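Local coordinates for protein induced by osmotic stress (Scheffersomyces stipitis, PDB 5YWN), which probably reduces ketones, haloketones among them, asymmetrically with an NADP cofactor, as a Rossmann-fold member of the dihydroflavonol-4-reductase subfamily, at residues A15-A20 and P198-E203; M129-E134 and S146-S151; G268-D273 and D294-F299. The protein carries 1 engineered substitution. All blocks are in the same frame, centred on the assembly; numbering follows the deposited sequence.

Contact 1: A15-A20 and P198-E203; sequences AQQIIA and PQAKDE
Q17 and A200 form the close-packed part of this contact, with the CB methylene of Q16 and the loop carbonyl of P198 beside them. CB of A200 points at the helix and sits 3.6 Å from Q16 O and 3.9 Å from Q16 CB, so a single methyl covers both backbone and side chain of that residue. The end of the Q17 chain packs on A200: Q17 CD is 3.8 Å from A200 CA, and a bend at chi2 (-78°) brings CD round toward the loop. Q17 NE2 then donates to P198 O over 3.0 Å. The acceptor lies almost in the Q17 amide plane, whereas the donor stands 41° out of the P198 carbonyl plane, and the N-H...O angle of 149° shows a moderately bent bond. The other flank is looser. A20 CB stays 4.4 Å from A200 CB, and a water spans the gap between Q16 and K201, taking the K201 N-H at 2.9 Å and giving a weak bond to Q16 OE1. That oxygen also accepts from Y46 OH, and Q16 NE2 donates to E204 and to T11 O, in the cofactor-binding turn. Helix 13-24, which follows the first Rossmann strand 4-7, thus meets the loop after strand 194-196, with helix 36-46 bordering Q16 and K201, helix 238-250 bordering Q17, and helix 318-332 behind P198.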
loop_
_atom_site.group_PDB
_atom_site.type_symbol
_atom_site.label_atom_id
_atom_site.label_comp_id
_atom_site.label_asym_id
_atom_site.label_seq_id
_atom_site.Cartn_x
_atom_site.Cartn_y
_atom_site.Cartn_z
ATOM N N ALA A 15 -1.661 -2.607 -5.637
ATOM C CA ALA A 15 -0.984 -3.433 -6.593
ATOM C C ALA A 15 -1.476 -3.176 -8.023
ATOM O O ALA A 15 -0.702 -3.069 -8.882
ATOM C CB ALA A 15 -1.161 -4.864 -6.230
ATOM N N GLN A 16 -2.777 -3.025 -8.199
ATOM C CA GLN A 16 -3.362 -2.686 -9.483
ATOM C C GLN A 16 -2.941 -1.327 -10.035
ATOM O O GLN A 16 -2.742 -1.214 -11.153
ATOM C CB GLN A 16 -4.869 -2.864 -9.495
ATOM C CG GLN A 16 -5.304 -4.307 -9.476
ATOM C CD GLN A 16 -6.739 -4.540 -9.855
ATOM O OE1 GLN A 16 -7.163 -4.173 -10.902
ATOM N NE2 GLN A 16 -7.465 -5.184 -8.991
ATOM N N GLN A 17 -2.864 -0.314 -9.199
ATOM C CA GLN A 17 -2.343 0.955 -9.580
ATOM C C GLN A 17 -0.865 0.886 -9.940
ATOM O O GLN A 17 -0.468 1.462 -10.854
ATOM C CB GLN A 17 -2.624 2.019 -8.529
ATOM C CG GLN A 17 -4.056 2.536 -8.493
ATOM C CD GLN A 17 -4.381 3.537 -9.598
ATOM O OE1 GLN A 17 -3.746 3.601 -10.557
ATOM N NE2 GLN A 17 -5.381 4.281 -9.409
ATOM N N ILE A 18 -0.097 0.132 -9.196
ATOM C CA ILE A 18 1.271 -0.094 -9.520
ATOM C C ILE A 18 1.361 -0.765 -10.897
ATOM O O ILE A 18 2.100 -0.348 -11.687
ATOM C CB ILE A 18 1.948 -0.975 -8.448
ATOM C CG1 ILE A 18 2.174 -0.180 -7.163
ATOM C CG2 ILE A 18 3.254 -1.586 -8.934
ATOM C CD1 ILE A 18 2.708 -0.985 -6.031
ATOM N N ILE A 19 0.563 -1.781 -11.129
ATOM C CA ILE A 19 0.577 -2.502 -12.362
ATOM C C ILE A 19 0.212 -1.599 -13.540
ATOM O O ILE A 19 0.886 -1.574 -14.465
ATOM C CB ILE A 19 -0.336 -3.745 -12.296
ATOM C CG1 ILE A 19 0.228 -4.797 -11.331
ATOM C CG2 ILE A 19 -0.578 -4.336 -13.673
ATOM C CD1 ILE A 19 -0.706 -5.864 -10.916
ATOM N N ALA A 20 -0.831 -0.808 -13.403
ATOM C CA ALA A 20 -1.239 0.110 -14.443
ATOM C C ALA A 20 -0.155 1.119 -14.751
ATOM O O ALA A 20 0.064 1.409 -15.870
ATOM C CB ALA A 20 -2.515 0.805 -14.086
ATOM N N PRO A 198 -8.722 6.832 -6.527
ATOM C CA PRO A 198 -9.497 5.948 -7.391
ATOM C C PRO A 198 -8.841 4.615 -7.642
ATOM O O PRO A 198 -7.674 4.548 -7.549
ATOM C CB PRO A 198 -9.571 6.725 -8.691
ATOM C CG PRO A 198 -8.356 7.543 -8.708
ATOM C CD PRO A 198 -8.114 7.919 -7.299
ATOM N N GLN A 199 -9.624 3.581 -7.890
ATOM C CA GLN A 199 -9.135 2.275 -8.280
ATOM C C GLN A 199 -8.590 2.304 -9.690
ATOM O O GLN A 199 -9.047 3.057 -10.471
ATOM C CB GLN A 199 -10.236 1.243 -8.251
ATOM C CG GLN A 199 -11.140 1.272 -7.068
ATOM C CD GLN A 199 -10.571 0.585 -5.867
ATOM O OE1 GLN A 199 -10.220 -0.551 -5.916
ATOM N NE2 GLN A 199 -10.519 1.278 -4.786
ATOM N N ALA A 200 -7.652 1.430 -10.007
ATOM C CA ALA A 200 -7.058 1.403 -11.321
ATOM C C ALA A 200 -8.075 1.147 -12.465
ATOM O O ALA A 200 -7.986 1.717 -13.493
ATOM C CB ALA A 200 -5.917 0.416 -11.374
ATOM N N LYS A 201 -9.049 0.299 -12.205
ATOM C CA LYS A 201 -10.071 -0.034 -13.154
ATOM C C LYS A 201 -11.465 0.155 -12.579
ATOM O O LYS A 201 -11.747 -0.290 -11.494
ATOM C CB LYS A 201 -9.919 -1.468 -13.595
ATOM C CG LYS A 201 -8.727 -1.758 -14.470
ATOM C CD LYS A 201 -8.878 -1.221 -15.855
ATOM C CE LYS A 201 -7.611 -1.454 -16.606
ATOM N NZ LYS A 201 -7.751 -1.272 -18.042
ATOM N N ASP A 202 -12.329 0.725 -13.385
ATOM C CA ASP A 202 -13.706 0.958 -13.046
ATOM C C ASP A 202 -14.407 -0.336 -12.711
ATOM O O ASP A 202 -15.188 -0.375 -11.835
ATOM C CB ASP A 202 -14.420 1.633 -14.192
ATOM C CG ASP A 202 -13.969 3.044 -14.403
ATOM O OD1 ASP A 202 -13.333 3.595 -13.511
ATOM O OD2 ASP A 202 -14.228 3.579 -15.461
ATOM N N GLU A 203 -14.042 -1.382 -13.405
ATOM C CA GLU A 203 -14.599 -2.699 -13.263
ATOM C C GLU A 203 -14.381 -3.326 -11.896
ATOM O O GLU A 203 -15.094 -4.170 -11.501
ATOM C CB GLU A 203 -14.029 -3.608 -14.346
ATOM C CG GLU A 203 -14.325 -3.195 -15.749
ATOM C CD GLU A 203 -13.282 -2.306 -16.365
ATOM O OE1 GLU A 203 -12.589 -1.593 -15.655
ATOM O OE2 GLU A 203 -13.175 -2.291 -17.577
HETATM O O HOH W 1 -8.619 -1.758 -10.158
#

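Contact 2: M129-E134 and S146-S151; sequences MSVPEE and SWSSLS
S148 meets S130 with its whole side chain, and V131 with its tip. Its CB lies 3.1 Å from S130 O, a tight approach. The hydroxyl is anti to the backbone N (chi1 171°), and OG donates to the same S130 O over 2.9 Å, so this one carbonyl oxygen touches both atoms of the side chain. The donor rides well above the carbonyl plane, 62° out of it. S148 OG is also 3.7 Å from V131 CG1, and on the far side from S130 O it accepts L150 N-H at 3.1 Å in a nearly straight bond of 166°. Acceptance from the backbone N two residues on is an ST turn; it bends the loop just ahead of helix 152-155, which is followed by helix 159-181 with the NADP-binding Y163 and K167. A backbone hydrogen bond also ties S148 to A128, the residue before M129. At L150, V131 CG1 reaches L150 CB at 4.3 Å, a plain apolar touch. At the opposite end, M129 CB presses on S146 O at 3.4 Å while its chain heads off toward R258 and L260 of strand 258-261. S146 O is held as well by R258 NH1, and the same arginine makes a cation-pi interaction with W147, whose CB is directed away from M129-E134.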
loop_
_atom_site.group_PDB
_atom_site.type_symbol
_atom_site.label_atom_id
_atom_site.label_comp_id
_atom_site.label_asym_id
_atom_site.label_seq_id
_atom_site.Cartn_x
_atom_site.Cartn_y
_atom_site.Cartn_z
ATOM N N MET A 129 6.879 1.981 11.607
ATOM C CA MET A 129 7.656 3.040 12.144
ATOM C C MET A 129 7.183 3.603 13.467
ATOM O O MET A 129 7.802 4.423 14.037
ATOM C CB MET A 129 7.691 4.157 11.135
ATOM C CG MET A 129 8.027 3.751 9.731
ATOM S SD MET A 129 7.939 5.089 8.570
ATOM C CE MET A 129 9.265 4.689 7.508
ATOM N N SER A 130 6.051 3.122 13.904
ATOM C CA SER A 130 5.296 3.719 14.946
ATOM C C SER A 130 4.377 2.785 15.694
ATOM O O SER A 130 4.241 1.673 15.358
ATOM C CB SER A 130 4.457 4.819 14.366
ATOM O OG SER A 130 4.271 5.813 15.313
ATOM N N VAL A 131 3.704 3.351 16.682
ATOM C CA VAL A 131 2.659 2.713 17.434
ATOM C C VAL A 131 1.426 3.572 17.396
ATOM O O VAL A 131 1.503 4.733 17.150
ATOM C CB VAL A 131 3.053 2.478 18.895
ATOM C CG1 VAL A 131 4.138 1.492 18.984
ATOM C CG2 VAL A 131 3.480 3.763 19.543
ATOM N N PRO A 132 0.279 3.015 17.676
ATOM C CA PRO A 132 -0.943 3.692 17.313
ATOM C C PRO A 132 -1.086 5.054 17.951
ATOM O O PRO A 132 -1.291 5.995 17.251
ATOM C CB PRO A 132 -2.004 2.757 17.858
ATOM C CG PRO A 132 -1.397 1.450 17.749
ATOM C CD PRO A 132 0.016 1.645 18.083
ATOM N N GLU A 133 -0.833 5.163 19.235
ATOM C CA GLU A 133 -0.954 6.431 19.910
ATOM C C GLU A 133 -0.037 7.533 19.349
ATOM O O GLU A 133 -0.318 8.672 19.511
ATOM C CB GLU A 133 -0.766 6.254 21.391
ATOM C CG GLU A 133 0.515 5.543 21.813
ATOM C CD GLU A 133 0.452 4.016 21.709
ATOM O OE1 GLU A 133 -0.056 3.473 20.741
ATOM O OE2 GLU A 133 0.939 3.365 22.618
ATOM N N GLU A 134 1.083 7.175 18.767
ATOM C CA GLU A 134 1.997 8.087 18.138
ATOM C C GLU A 134 1.538 8.736 16.880
ATOM O O GLU A 134 1.872 9.854 16.638
ATOM C CB GLU A 134 3.344 7.476 17.907
ATOM C CG GLU A 134 4.084 7.219 19.176
ATOM C CD GLU A 134 5.452 6.552 18.971
ATOM O OE1 GLU A 134 5.961 6.461 17.813
ATOM O OE2 GLU A 134 6.006 6.147 20.022
ATOM N N SER A 146 12.593 6.052 11.645
ATOM C CA SER A 146 11.706 5.648 12.693
ATOM C C SER A 146 11.344 4.172 12.634
ATOM O O SER A 146 11.030 3.675 11.623
ATOM C CB SER A 146 10.416 6.476 12.685
ATOM O OG SER A 146 10.615 7.827 12.675
ATOM N N TRP A 147 11.405 3.522 13.772
ATOM C CA TRP A 147 11.003 2.146 13.938
ATOM C C TRP A 147 10.022 1.976 15.104
ATOM O O TRP A 147 10.185 2.558 16.117
ATOM C CB TRP A 147 12.210 1.239 14.088
ATOM C CG TRP A 147 12.918 0.940 12.828
ATOM C CD1 TRP A 147 14.020 1.525 12.385
ATOM C CD2 TRP A 147 12.559 -0.024 11.838
ATOM N NE1 TRP A 147 14.401 0.995 11.209
ATOM C CE2 TRP A 147 13.510 0.043 10.842
ATOM C CE3 TRP A 147 11.533 -0.932 11.709
ATOM C CZ2 TRP A 147 13.450 -0.745 9.732
ATOM C CZ3 TRP A 147 11.477 -1.688 10.634
ATOM C CH2 TRP A 147 12.422 -1.604 9.644
ATOM N N SER A 148 9.006 1.185 14.894
ATOM C CA SER A 148 8.064 0.902 15.920
ATOM C C SER A 148 8.667 0.163 17.105
ATOM O O SER A 148 9.431 -0.707 16.955
ATOM C CB SER A 148 6.886 0.128 15.389
ATOM O OG SER A 148 6.078 -0.305 16.410
ATOM N N SER A 149 8.241 0.546 18.276
ATOM C CA SER A 149 8.608 -0.110 19.485
ATOM C C SER A 149 7.751 -1.294 19.900
ATOM O O SER A 149 8.040 -1.907 20.871
ATOM C CB SER A 149 8.703 0.894 20.623
ATOM O OG SER A 149 7.522 1.546 20.865
ATOM N N LEU A 150 6.692 -1.580 19.176
ATOM C CA LEU A 150 5.835 -2.675 19.535
ATOM C C LEU A 150 6.539 -4.003 19.484
ATOM O O LEU A 150 7.206 -4.296 18.559
ATOM C CB LEU A 150 4.664 -2.749 18.613
ATOM C CG LEU A 150 3.483 -3.631 18.957
ATOM C CD1 LEU A 150 2.734 -3.058 20.136
ATOM C CD2 LEU A 150 2.591 -3.625 17.756
ATOM N N SER A 151 6.333 -4.785 20.517
ATOM C CA SER A 151 6.842 -6.133 20.624
ATOM C C SER A 151 6.000 -7.162 19.913
ATOM O O SER A 151 4.852 -6.982 19.763
ATOM C CB SER A 151 7.015 -6.505 22.079
ATOM O OG SER A 151 5.839 -6.819 22.675
HETATM O O HOH W 2 7.406 3.488 18.255
#

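Contact 3: G268-D273 and D294-F299; sequences GQTLLD and DDFSAF
T270 and D294 carry the contact, their side chains crossing at about a right angle. T270 OG1 stands 2.9 Å from D294 OD2 in hydrogen-bonding geometry, although its single proton has another acceptor within reach, so the bond is not settled. T270 CG2 is 3.6 Å from D294 OD2, so this carboxylate oxygen lies against both branches of the threonine. F296 comes in at its rim: CE2 is 3.9 Å from T270 OG1, which lies near the ring plane. D273 and D294 run past each other in opposite directions with their carboxylate planes 63° apart. Their nearest oxygens, D273 OD2 and D294 OD1, keep 4.2 Å between like charges, which probably repel. A water between the two residues lies 2.7 Å from D273 OD2, but acceptors around it outnumber its protons. D273 has further partners: H292 N donates to OD2 from outside, and within the helix Q269 NE2 donates to OD1 from above the carboxylate plane, while Q269 OE1 takes K290 N. T270 OG1 also accepts the backbone N-H of N267, just before helix 268-278; the contact joins this helix start to the loop leading to helix 305-311, away from the cofactor site.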
loop_
_atom_site.group_PDB
_atom_site.type_symbol
_atom_site.label_atom_id
_atom_site.label_comp_id
_atom_site.label_asym_id
_atom_site.label_seq_id
_atom_site.Cartn_x
_atom_site.Cartn_y
_atom_site.Cartn_z
ATOM N N GLY A 268 -12.650 13.835 9.524
ATOM C CA GLY A 268 -13.963 13.686 8.972
ATOM C C GLY A 268 -14.564 14.984 8.453
ATOM O O GLY A 268 -15.243 14.976 7.509
ATOM N N GLN A 269 -14.298 16.085 9.118
ATOM C CA GLN A 269 -14.726 17.378 8.645
ATOM C C GLN A 269 -14.076 17.783 7.335
ATOM O O GLN A 269 -14.728 18.249 6.483
ATOM C CB GLN A 269 -14.563 18.456 9.692
ATOM C CG GLN A 269 -15.283 19.724 9.366
ATOM C CD GLN A 269 -16.774 19.590 9.376
ATOM O OE1 GLN A 269 -17.356 19.284 10.371
ATOM N NE2 GLN A 269 -17.368 19.794 8.255
ATOM N N THR A 270 -12.791 17.519 7.208
ATOM C CA THR A 270 -12.054 17.785 6.007
ATOM C C THR A 270 -12.689 17.017 4.834
ATOM O O THR A 270 -12.925 17.569 3.809
ATOM C CB THR A 270 -10.587 17.301 6.117
ATOM O OG1 THR A 270 -10.084 17.521 7.409
ATOM C CG2 THR A 270 -9.737 18.033 5.138
ATOM N N LEU A 271 -13.004 15.759 5.066
ATOM C CA LEU A 271 -13.622 14.908 4.107
ATOM C C LEU A 271 -15.018 15.379 3.670
ATOM O O LEU A 271 -15.277 15.505 2.522
ATOM C CB LEU A 271 -13.711 13.517 4.690
ATOM C CG LEU A 271 -14.500 12.492 3.935
ATOM C CD1 LEU A 271 -14.079 12.329 2.497
ATOM C CD2 LEU A 271 -14.657 11.167 4.642
ATOM N N LEU A 272 -15.851 15.693 4.624
ATOM C CA LEU A 272 -17.174 16.205 4.387
ATOM C C LEU A 272 -17.149 17.525 3.606
ATOM O O LEU A 272 -17.895 17.714 2.714
ATOM C CB LEU A 272 -17.845 16.437 5.709
ATOM C CG LEU A 272 -18.748 15.371 6.280
ATOM C CD1 LEU A 272 -19.403 15.807 7.563
ATOM C CD2 LEU A 272 -19.777 14.934 5.279
ATOM N N ASP A 273 -16.248 18.392 3.955
ATOM C CA ASP A 273 -16.147 19.667 3.324
ATOM C C ASP A 273 -15.807 19.521 1.845
ATOM O O ASP A 273 -16.326 20.208 1.055
ATOM C CB ASP A 273 -15.155 20.580 4.052
ATOM C CG ASP A 273 -15.672 21.074 5.446
ATOM O OD1 ASP A 273 -16.841 21.029 5.728
ATOM O OD2 ASP A 273 -14.867 21.505 6.222
ATOM N N ASP A 294 -11.711 22.163 11.162
ATOM C CA ASP A 294 -10.521 21.366 11.280
ATOM C C ASP A 294 -9.307 22.271 11.326
ATOM O O ASP A 294 -9.183 23.151 10.532
ATOM C CB ASP A 294 -10.431 20.333 10.170
ATOM C CG ASP A 294 -10.716 20.900 8.778
ATOM O OD1 ASP A 294 -11.494 21.837 8.677
ATOM O OD2 ASP A 294 -10.213 20.373 7.809
ATOM N N ASP A 295 -8.460 22.097 12.311
ATOM C CA ASP A 295 -7.248 22.859 12.429
ATOM C C ASP A 295 -6.070 21.962 12.749
ATOM O O ASP A 295 -6.015 21.432 13.796
ATOM C CB ASP A 295 -7.456 23.916 13.509
ATOM C CG ASP A 295 -6.220 24.674 13.866
ATOM O OD1 ASP A 295 -5.169 24.441 13.344
ATOM O OD2 ASP A 295 -6.301 25.509 14.709
ATOM N N PHE A 296 -5.138 21.833 11.842
ATOM C CA PHE A 296 -3.958 21.000 12.038
ATOM C C PHE A 296 -2.633 21.711 12.286
ATOM O O PHE A 296 -1.604 21.120 12.205
ATOM C CB PHE A 296 -3.809 19.949 10.936
ATOM C CG PHE A 296 -5.032 19.179 10.687
ATOM C CD1 PHE A 296 -5.483 18.281 11.595
ATOM C CD2 PHE A 296 -5.739 19.360 9.551
ATOM C CE1 PHE A 296 -6.614 17.571 11.376
ATOM C CE2 PHE A 296 -6.860 18.659 9.323
ATOM C CZ PHE A 296 -7.309 17.775 10.245
ATOM N N SER A 297 -2.702 22.981 12.577
ATOM C CA SER A 297 -1.530 23.811 12.721
ATOM C C SER A 297 -0.610 23.468 13.894
ATOM O O SER A 297 0.501 23.805 13.881
ATOM C CB SER A 297 -1.858 25.294 12.653
ATOM O OG SER A 297 -2.642 25.702 13.681
ATOM N N ALA A 298 -1.133 22.802 14.890
ATOM C CA ALA A 298 -0.339 22.306 15.992
ATOM C C ALA A 298 0.573 21.121 15.667
ATOM O O ALA A 298 1.470 20.868 16.385
ATOM C CB ALA A 298 -1.180 22.031 17.212
ATOM N N PHE A 299 0.288 20.408 14.590
ATOM C CA PHE A 299 0.964 19.165 14.323
ATOM C C PHE A 299 2.329 19.400 13.701
ATOM O O PHE A 299 2.439 19.976 12.676
ATOM C CB PHE A 299 0.136 18.240 13.422
ATOM C CG PHE A 299 -1.053 17.636 14.075
ATOM C CD1 PHE A 299 -2.221 18.351 14.218
ATOM C CD2 PHE A 299 -1.023 16.371 14.518
ATOM C CE1 PHE A 299 -3.316 17.801 14.818
ATOM C CE2 PHE A 299 -2.113 15.797 15.099
ATOM C CZ PHE A 299 -3.269 16.510 15.258
HETATM O O HOH W 3 -12.200 21.353 5.647
#

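Overall arrangement
The three contacts occupy separate corners of one chain. Contact 1 and contact 2 lie on opposite sides of its centre, with centres 30 Å apart, and contact 2 falls within the sequence between the two segments of contact 1. Contact 3 follows both along the chain; its nearest atoms come to about 7 Å of contact 2 and about 12 Å of contact 1, so none touches another. The NADP cofactor relates the first two: the Q199 side chain is about 7 Å from it, and about 3 Å from that of Y13, whereas the M129 side chain is about 10 Å from the cofactor. Contact 3, about 23 Å from the chain centre, lies away from the known binding residues.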